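Local structure of YJHT (Escherichia coli, 2UVK) at residues B[210-216]-B[261-267]; B[8-12]-B[322-326]; B[303-307]-B[332-338]. The protein converts the alpha-anomer of N-acetylneuraminate to the beta-anomer, speeding the mutarotation of sialic acid as a homodimeric Kelch-repeat beta-propeller. The contacts are given in a common frame with arbitrary orientation. Where two conformers were deposited one is given. Numbering follows the deposited sequence.

Contact 1: residues B[210-216]-B[261-267]; sequences AKPGLRT and AGFKGSR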
loop_
_atom_site.group_PDB
_atom_site.type_symbol
_atom_site.label_atom_id
_atom_site.label_comp_id
_atom_site.label_asym_id
_atom_site.label_seq_id
_atom_site.Cartn_x
_atom_site.Cartn_y
_atom_site.Cartn_z
ATOM N N ALA B 210 2.114 -7.622 -15.060
ATOM C CA ALA B 210 2.184 -6.177 -14.814
ATOM C C ALA B 210 0.848 -5.574 -14.418
ATOM O O ALA B 210 0.796 -4.525 -13.810
ATOM C CB ALA B 210 2.735 -5.418 -16.046
ATOM N N LYS B 211 -0.240 -6.260 -14.772
ATOM C CA LYS B 211 -1.585 -5.898 -14.336
ATOM C C LYS B 211 -2.418 -7.135 -14.595
ATOM O O LYS B 211 -1.956 -8.038 -15.269
ATOM C CB LYS B 211 -2.139 -4.696 -15.106
ATOM C CG LYS B 211 -2.253 -4.869 -16.629
ATOM C CD LYS B 211 -3.276 -3.883 -17.233
ATOM C CE LYS B 211 -4.702 -4.354 -16.990
ATOM N NZ LYS B 211 -5.700 -3.420 -17.628
ATOM N N PRO B 212 -3.647 -7.186 -14.060
ATOM C CA PRO B 212 -4.473 -8.359 -14.364
ATOM C C PRO B 212 -4.588 -8.619 -15.862
ATOM O O PRO B 212 -4.983 -7.710 -16.599
ATOM C CB PRO B 212 -5.794 -8.020 -13.694
ATOM C CG PRO B 212 -5.409 -7.140 -12.558
ATOM C CD PRO B 212 -4.324 -6.266 -13.137
ATOM N N GLY B 213 -4.136 -9.798 -16.300
ATOM C CA GLY B 213 -4.178 -10.218 -17.704
ATOM C C GLY B 213 -3.063 -9.778 -18.641
ATOM O O GLY B 213 -3.085 -10.081 -19.845
ATOM N N LEU B 214 -2.087 -9.061 -18.111
ATOM C CA LEU B 214 -0.930 -8.643 -18.882
ATOM C C LEU B 214 0.345 -8.984 -18.151
ATOM O O LEU B 214 0.550 -8.531 -17.023
ATOM C CB LEU B 214 -0.973 -7.142 -19.072
ATOM C CG LEU B 214 0.213 -6.555 -19.837
ATOM C CD1 LEU B 214 0.198 -6.945 -21.340
ATOM C CD2 LEU B 214 0.237 -5.050 -19.640
ATOM N N ARG B 215 1.192 -9.764 -18.797
ATOM C CA ARG B 215 2.488 -10.117 -18.261
ATOM C C ARG B 215 3.605 -9.323 -18.932
ATOM O O ARG B 215 3.406 -8.704 -20.007
ATOM C CB ARG B 215 2.718 -11.593 -18.451
ATOM C CG ARG B 215 1.842 -12.456 -17.552
ATOM C CD ARG B 215 1.053 -13.441 -18.338
ATOM N NE ARG B 215 0.225 -14.288 -17.475
ATOM C CZ ARG B 215 -0.985 -13.965 -17.022
ATOM N NH1 ARG B 215 -1.537 -12.784 -17.282
ATOM N NH2 ARG B 215 -1.634 -14.826 -16.245
ATOM N N THR B 216 4.760 -9.365 -18.291
ATOM C CA THR B 216 6.001 -8.774 -18.781
ATOM C C THR B 216 7.025 -9.873 -19.083
ATOM O O THR B 216 7.031 -10.911 -18.409
ATOM C CB THR B 216 6.593 -7.788 -17.768
ATOM O OG1 THR B 216 7.776 -7.187 -18.313
ATOM C CG2 THR B 216 6.961 -8.477 -16.479
ATOM N N ALA B 261 2.297 -19.414 -17.417
ATOM C CA ALA B 261 1.102 -19.289 -18.240
ATOM C C ALA B 261 0.875 -17.841 -18.641
ATOM O O ALA B 261 1.354 -16.915 -17.994
ATOM C CB ALA B 261 -0.137 -19.845 -17.479
ATOM N N GLY B 262 0.146 -17.652 -19.732
ATOM C CA GLY B 262 -0.099 -16.315 -20.253
ATOM C C GLY B 262 -1.122 -16.297 -21.375
ATOM O O GLY B 262 -1.698 -17.316 -21.706
ATOM N N PHE B 263 -1.316 -15.107 -21.937
ATOM C CA PHE B 263 -2.283 -14.865 -22.987
ATOM C C PHE B 263 -1.520 -14.341 -24.201
ATOM O O PHE B 263 -1.024 -13.204 -24.200
ATOM C CB PHE B 263 -3.313 -13.863 -22.499
ATOM C CG PHE B 263 -4.121 -14.343 -21.320
ATOM C CD1 PHE B 263 -5.275 -15.090 -21.505
ATOM C CD2 PHE B 263 -3.713 -14.073 -20.030
ATOM C CE1 PHE B 263 -6.015 -15.527 -20.430
ATOM C CE2 PHE B 263 -4.445 -14.522 -18.949
ATOM C CZ PHE B 263 -5.598 -15.244 -19.149
ATOM N N LYS B 264 -1.411 -15.178 -25.224
ATOM C CA LYS B 264 -0.599 -14.872 -26.396
ATOM C C LYS B 264 -1.210 -13.689 -27.145
ATOM O O LYS B 264 -2.412 -13.659 -27.376
ATOM C CB LYS B 264 -0.500 -16.097 -27.301
ATOM C CG LYS B 264 0.621 -16.045 -28.313
ATOM N N GLY B 265 -0.392 -12.695 -27.467
ATOM C CA GLY B 265 -0.876 -11.487 -28.138
ATOM C C GLY B 265 -1.266 -10.332 -27.231
ATOM O O GLY B 265 -1.534 -9.226 -27.706
ATOM N N SER B 266 -1.283 -10.560 -25.913
ATOM C CA SER B 266 -1.733 -9.536 -24.986
ATOM C C SER B 266 -0.809 -8.305 -24.937
ATOM O O SER B 266 -1.292 -7.193 -24.764
ATOM C CB SER B 266 -1.956 -10.133 -23.557
ATOM O OG SER B 266 -0.834 -10.864 -23.107
ATOM N N ARG B 267 0.507 -8.495 -25.054
ATOM C CA ARG B 267 1.450 -7.361 -24.970
ATOM C C ARG B 267 1.186 -6.437 -26.154
ATOM O O ARG B 267 1.113 -5.221 -25.988
ATOM C CB ARG B 267 2.908 -7.835 -24.929
ATOM C CG ARG B 267 3.973 -6.726 -24.942
ATOM C CD ARG B 267 3.756 -5.583 -23.963
ATOM N NE ARG B 267 3.827 -6.033 -22.565
ATOM C CZ ARG B 267 3.644 -5.246 -21.506
ATOM N NH1 ARG B 267 3.351 -3.957 -21.625
ATOM N NH2 ARG B 267 3.736 -5.770 -20.286
HETATM O O HOH W 1 -1.031 -11.975 -20.377
HETATM O O HOH W 2 5.266 -8.587 -22.225
HETATM O O HOH W 3 1.236 -10.675 -21.580
#
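Each segment contains a type II turn, and the chains approach each other where these turns end. In 210-216, the turn from K211 to L214 places G213 at positive phi, and A210 and K211 both oppose L214 in a classic beta bulge. In 261-267, after the strand that holds A261 and G262, the chain makes a second type II turn, F263 to S266, with G265 as N-cap of the following helix. CA atoms lie 6.2 Å apart for L214 and S266 and 7.0 Å for R215 and G262; direct hydrogen bonds between the segments use arginine side chains. R267 NH2 donates to R215 O (3.0 Å), while L214 CD2 lies over one face of the R267 guanidinium. R215 NE donates to A261 O (2.9 Å), and F263 CD2 sits over a guanidinium face, 3.7 Å from R215 NH1. S266 OG donates to F263 O (2.6 Å) and accepts from two waters, one accepting from R215 N, the other also donating to G213 O. The R215 guanidinium thus bridges the fourth and fifth blades, pairing through NH1 with E209, the predicted proton acceptor, in a salt bridge and through NE with A261 O.

Contact 2: residues B[8-12]-B[322-326]; sequences VPFKS and IGGET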
loop_
_atom_site.group_PDB
_atom_site.type_symbol
_atom_site.label_atom_id
_atom_site.label_comp_id
_atom_site.label_asym_id
_atom_site.label_seq_id
_atom_site.Cartn_x
_atom_site.Cartn_y
_atom_site.Cartn_z
ATOM N N VAL B 8 -2.186 -34.888 -2.585
ATOM C CA VAL B 8 -3.359 -34.368 -3.306
ATOM C C VAL B 8 -2.836 -33.510 -4.467
ATOM O O VAL B 8 -1.681 -33.085 -4.412
ATOM C CB VAL B 8 -4.276 -33.535 -2.398
ATOM C CG1 VAL B 8 -4.862 -34.399 -1.262
ATOM C CG2 VAL B 8 -3.551 -32.304 -1.855
ATOM N N PRO B 9 -3.654 -33.278 -5.521
ATOM C CA PRO B 9 -3.274 -32.354 -6.606
ATOM C C PRO B 9 -2.932 -30.990 -6.038
ATOM O O PRO B 9 -3.611 -30.506 -5.150
ATOM C CB PRO B 9 -4.530 -32.300 -7.483
ATOM C CG PRO B 9 -5.243 -33.613 -7.192
ATOM C CD PRO B 9 -4.983 -33.880 -5.762
ATOM N N PHE B 10 -1.844 -30.393 -6.531
ATOM C CA PHE B 10 -1.136 -29.356 -5.782
ATOM C C PHE B 10 -0.740 -28.155 -6.641
ATOM O O PHE B 10 0.378 -28.076 -7.167
ATOM C CB PHE B 10 0.101 -29.995 -5.118
ATOM C CG PHE B 10 0.889 -29.054 -4.267
ATOM C CD1 PHE B 10 2.261 -28.894 -4.472
ATOM C CD2 PHE B 10 0.300 -28.361 -3.228
ATOM C CE1 PHE B 10 2.995 -28.013 -3.707
ATOM C CE2 PHE B 10 1.039 -27.498 -2.453
ATOM C CZ PHE B 10 2.411 -27.328 -2.706
ATOM N N LYS B 11 -1.652 -27.199 -6.756
ATOM C CA LYS B 11 -1.405 -25.964 -7.495
ATOM C C LYS B 11 -1.558 -24.767 -6.584
ATOM O O LYS B 11 -2.312 -24.824 -5.613
ATOM C CB LYS B 11 -2.360 -25.824 -8.692
ATOM C CG LYS B 11 -3.850 -25.604 -8.344
ATOM C CD LYS B 11 -4.677 -25.497 -9.605
ATOM C CE LYS B 11 -6.136 -25.307 -9.258
ATOM N NZ LYS B 11 -7.025 -25.142 -10.467
ATOM N N SER B 12 -0.844 -23.684 -6.893
ATOM C CA SER B 12 -0.953 -22.429 -6.168
ATOM C C SER B 12 -0.472 -22.495 -4.725
ATOM O O SER B 12 -0.735 -21.578 -3.931
ATOM C CB SER B 12 -2.397 -21.900 -6.214
ATOM O OG SER B 12 -2.952 -22.066 -7.507
ATOM N N ILE B 322 7.622 -28.953 -8.151
ATOM C CA ILE B 322 6.681 -29.831 -7.480
ATOM C C ILE B 322 5.265 -29.294 -7.739
ATOM O O ILE B 322 4.961 -28.152 -7.420
ATOM C CB ILE B 322 6.917 -29.911 -5.961
ATOM C CG1 ILE B 322 8.386 -30.271 -5.640
ATOM C CG2 ILE B 322 5.973 -30.943 -5.343
ATOM C CD1 ILE B 322 8.688 -30.301 -4.147
ATOM N N GLY B 323 4.432 -30.147 -8.307
ATOM C CA GLY B 323 3.025 -29.797 -8.580
ATOM C C GLY B 323 2.873 -28.729 -9.644
ATOM O O GLY B 323 3.696 -28.576 -10.537
ATOM N N GLY B 324 1.792 -27.989 -9.533
ATOM C CA GLY B 324 1.429 -26.996 -10.508
ATOM C C GLY B 324 0.071 -27.249 -11.137
ATOM O O GLY B 324 -0.649 -28.139 -10.718
ATOM N N GLU B 325 -0.215 -26.464 -12.157
ATOM C CA GLU B 325 -1.463 -26.477 -12.914
ATOM C C GLU B 325 -1.089 -26.627 -14.391
ATOM O O GLU B 325 -0.091 -26.058 -14.855
ATOM C CB GLU B 325 -2.151 -25.131 -12.669
ATOM C CG GLU B 325 -3.515 -24.900 -13.279
ATOM C CD GLU B 325 -3.905 -23.455 -13.120
ATOM O OE1 GLU B 325 -3.967 -22.984 -11.973
ATOM O OE2 GLU B 325 -4.114 -22.774 -14.137
ATOM N N THR B 326 -1.885 -27.402 -15.130
ATOM C CA THR B 326 -1.662 -27.646 -16.543
ATOM C C THR B 326 -2.905 -27.158 -17.325
ATOM O O THR B 326 -3.768 -26.516 -16.756
ATOM C CB THR B 326 -1.316 -29.148 -16.778
ATOM O OG1 THR B 326 -2.396 -29.980 -16.323
ATOM C CG2 THR B 326 -0.034 -29.550 -16.021
#
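This contact lies where the beta-propeller ring closes: the lead-in to the first blade, 8-12, meets 322-326, which carries the double glycine of a Kelch repeat at the end of the second strand of the last blade. I322 comes first. Its CG2 is 4.3 Å from F10 CD1, an apolar touch continued by I24 of the first blade and V311 of the last, both of which also pack on the F10 ring. At G323 the backbone swings to positive phi and passes close to the incoming chain, with G323 CA 3.5 Å from F10 O in a CA-H...O contact. A CB here would fall only 2.3 Å from that oxygen, so any side chain would clash. G324 then supplies the direct hydrogen bond between the segments, its N donating to F10 O at 2.8 Å and nearly straight (167°). The backbones are closest by CA here, K11 CA and G324 CA being 4.3 Å apart, and K11 CB rests 3.5 Å from G324 O. Next, E325 extends alongside the stretched K11 side chain. The two charges do not pair directly: K11 NZ bonds to G329 O and E325 OE2 to the hydroxyl of Y285. K11 NZ stays 4.0 Å from E325 OE1, whereas K11 CD approaches the same oxygen to 3.5 Å.

Contact 3: residues B[303-307]-B[332-338]; sequences LSQGR and VTDSVLI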
loop_
_atom_site.group_PDB
_atom_site.type_symbol
_atom_site.label_atom_id
_atom_site.label_comp_id
_atom_site.label_asym_id
_atom_site.label_seq_id
_atom_site.Cartn_x
_atom_site.Cartn_y
_atom_site.Cartn_z
ATOM N N LEU B 303 9.513 -28.898 -21.214
ATOM C CA LEU B 303 8.697 -29.748 -20.372
ATOM C C LEU B 303 7.802 -30.569 -21.292
ATOM O O LEU B 303 7.515 -30.134 -22.397
ATOM C CB LEU B 303 7.808 -28.881 -19.481
ATOM C CG LEU B 303 8.494 -27.892 -18.533
ATOM C CD1 LEU B 303 7.442 -27.066 -17.769
ATOM C CD2 LEU B 303 9.415 -28.627 -17.564
ATOM N N SER B 304 7.395 -31.753 -20.834
ATOM C CA SER B 304 6.484 -32.625 -21.590
ATOM C C SER B 304 5.088 -32.019 -21.693
ATOM O O SER B 304 4.416 -32.165 -22.712
ATOM C CB SER B 304 6.388 -34.015 -20.947
ATOM O OG SER B 304 5.809 -33.954 -19.656
ATOM N N GLN B 305 4.675 -31.331 -20.632
ATOM C CA GLN B 305 3.373 -30.667 -20.552
ATOM C C GLN B 305 3.549 -29.250 -20.021
ATOM O O GLN B 305 4.380 -29.019 -19.153
ATOM C CB GLN B 305 2.414 -31.458 -19.649
ATOM C CG GLN B 305 1.899 -32.712 -20.307
ATOM C CD GLN B 305 0.885 -33.488 -19.475
ATOM O OE1 GLN B 305 -0.015 -32.903 -18.876
ATOM N NE2 GLN B 305 1.015 -34.823 -19.460
ATOM N N GLY B 306 2.785 -28.296 -20.562
ATOM C CA GLY B 306 2.775 -26.934 -20.041
ATOM C C GLY B 306 2.379 -26.902 -18.578
ATOM O O GLY B 306 1.507 -27.666 -18.167
ATOM N N ARG B 307 3.003 -26.030 -17.787
ATOM C CA ARG B 307 2.827 -26.077 -16.334
ATOM C C ARG B 307 3.119 -24.696 -15.759
ATOM O O ARG B 307 4.067 -24.044 -16.191
ATOM C CB ARG B 307 3.780 -27.109 -15.708
ATOM C CG ARG B 307 3.581 -27.359 -14.223
ATOM C CD ARG B 307 4.746 -28.145 -13.626
ATOM N NE ARG B 307 4.859 -29.474 -14.211
ATOM C CZ ARG B 307 4.749 -30.640 -13.559
ATOM N NH1 ARG B 307 4.566 -30.712 -12.247
ATOM N NH2 ARG B 307 4.879 -31.766 -14.241
ATOM N N VAL B 332 -1.729 -30.807 -10.653
ATOM C CA VAL B 332 -1.011 -32.070 -10.805
ATOM C C VAL B 332 -0.254 -32.417 -9.521
ATOM O O VAL B 332 -0.110 -31.592 -8.628
ATOM C CB VAL B 332 -0.069 -32.045 -12.026
ATOM C CG1 VAL B 332 -0.871 -31.799 -13.320
ATOM C CG2 VAL B 332 1.024 -31.002 -11.861
ATOM N N THR B 333 0.204 -33.669 -9.442
ATOM C CA THR B 333 0.846 -34.206 -8.243
ATOM C C THR B 333 2.325 -34.559 -8.440
ATOM O O THR B 333 3.017 -34.880 -7.468
ATOM C CB THR B 333 0.147 -35.515 -7.804
ATOM O OG1 THR B 333 0.204 -36.469 -8.869
ATOM C CG2 THR B 333 -1.327 -35.269 -7.421
ATOM N N ASP B 334 2.799 -34.513 -9.680
ATOM C CA ASP B 334 4.145 -35.011 -9.999
ATOM C C ASP B 334 5.204 -33.920 -9.870
ATOM O O ASP B 334 4.888 -32.730 -9.768
ATOM C CB ASP B 334 4.192 -35.629 -11.395
ATOM C CG ASP B 334 3.855 -34.643 -12.476
ATOM O OD1 ASP B 334 2.929 -33.826 -12.273
ATOM O OD2 ASP B 334 4.480 -34.691 -13.548
ATOM N N SER B 335 6.463 -34.352 -9.881
ATOM C CA SER B 335 7.612 -33.474 -9.743
ATOM C C SER B 335 8.571 -33.684 -10.898
ATOM O O SER B 335 8.620 -34.766 -11.477
ATOM C CB SER B 335 8.337 -33.739 -8.431
ATOM O OG SER B 335 7.559 -33.296 -7.336
ATOM N N VAL B 336 9.308 -32.629 -11.222
ATOM C CA VAL B 336 10.275 -32.621 -12.316
ATOM C C VAL B 336 11.595 -32.119 -11.752
ATOM O O VAL B 336 11.622 -31.268 -10.854
ATOM C CB VAL B 336 9.804 -31.649 -13.450
ATOM C CG1 VAL B 336 10.649 -31.817 -14.726
ATOM C CG2 VAL B 336 8.318 -31.855 -13.744
ATOM N N LEU B 337 12.699 -32.647 -12.280
ATOM C CA LEU B 337 14.020 -32.152 -11.950
ATOM C C LEU B 337 14.682 -31.656 -13.240
ATOM O O LEU B 337 14.759 -32.390 -14.235
ATOM C CB LEU B 337 14.847 -33.255 -11.293
ATOM C CG LEU B 337 16.068 -32.778 -10.508
ATOM C CD1 LEU B 337 15.743 -31.875 -9.321
ATOM C CD2 LEU B 337 16.827 -34.024 -10.040
ATOM N N ILE B 338 15.125 -30.405 -13.234
ATOM C CA ILE B 338 15.832 -29.822 -14.366
ATOM C C ILE B 338 17.275 -29.580 -13.927
ATOM O O ILE B 338 17.534 -28.811 -13.012
ATOM C CB ILE B 338 15.177 -28.518 -14.876
ATOM C CG1 ILE B 338 13.685 -28.758 -15.159
ATOM C CG2 ILE B 338 15.844 -28.030 -16.158
ATOM C CD1 ILE B 338 12.893 -27.524 -15.559
#
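R307 dominates the meeting of 303-307, the connection between the fifth and sixth propeller blades, with the third strand of the sixth blade and the residues leading into it. Its chi1 and chi2 are both t, so the chain reaches straight out from the loop, and chi3 in m then bends the guanidinium between two valines. V332 CG2 lies over one face, 3.6 Å from R307 NH1, and V336 CG2 over the opposite face, 3.5 Å from R307 NH2. D334, with chi1 in p, brings its carboxylate to the edge of the group, where R307 NH2 and D334 OD2 form a salt bridge at 3.0 Å. The main acceptor for R307 NH1 is G323 O of the double glycine; the backbone carbonyl D334 O is a second, longer one at 3.2 Å from R307 NH1. The t rotamer of V336 also serves the neighbouring leucine, its CG1 lying 4.4 Å from L303 CD2. I338, with chi2 in t, extends its CD1 to 4.2 Å from L303 CD2. One loop is therefore anchored in two ways, by apolar contacts at L303 and by a buried arginine whose NH1 and NH2 meet carbonyl and carboxylate oxygens while its faces are covered by hydrocarbon.

How the contacts relate
Contacts 2 and 3 are neighbours, with centres 9 Å apart, and interlock along the sequence because their segments alternate. R307 NH1 of contact 3 reaches G323 O of contact 2 (2.9 Å, a probable hydrogen bond), and V332 N probably bonds to G324 O, also at 2.9 Å. The Kelch glycines are thereby tied both to the incoming N-terminal chain and to the arginine of the inter-blade loop. Contact 1 touches neither; its centre is 21 Å from that of contact 2 and 22 Å from that of contact 3, though nearest atoms come within about 6 and 5 Å. It is nearest the predicted active site: the side chain of R215 lies about 3 Å from that of E209, against about 11 Å for E325.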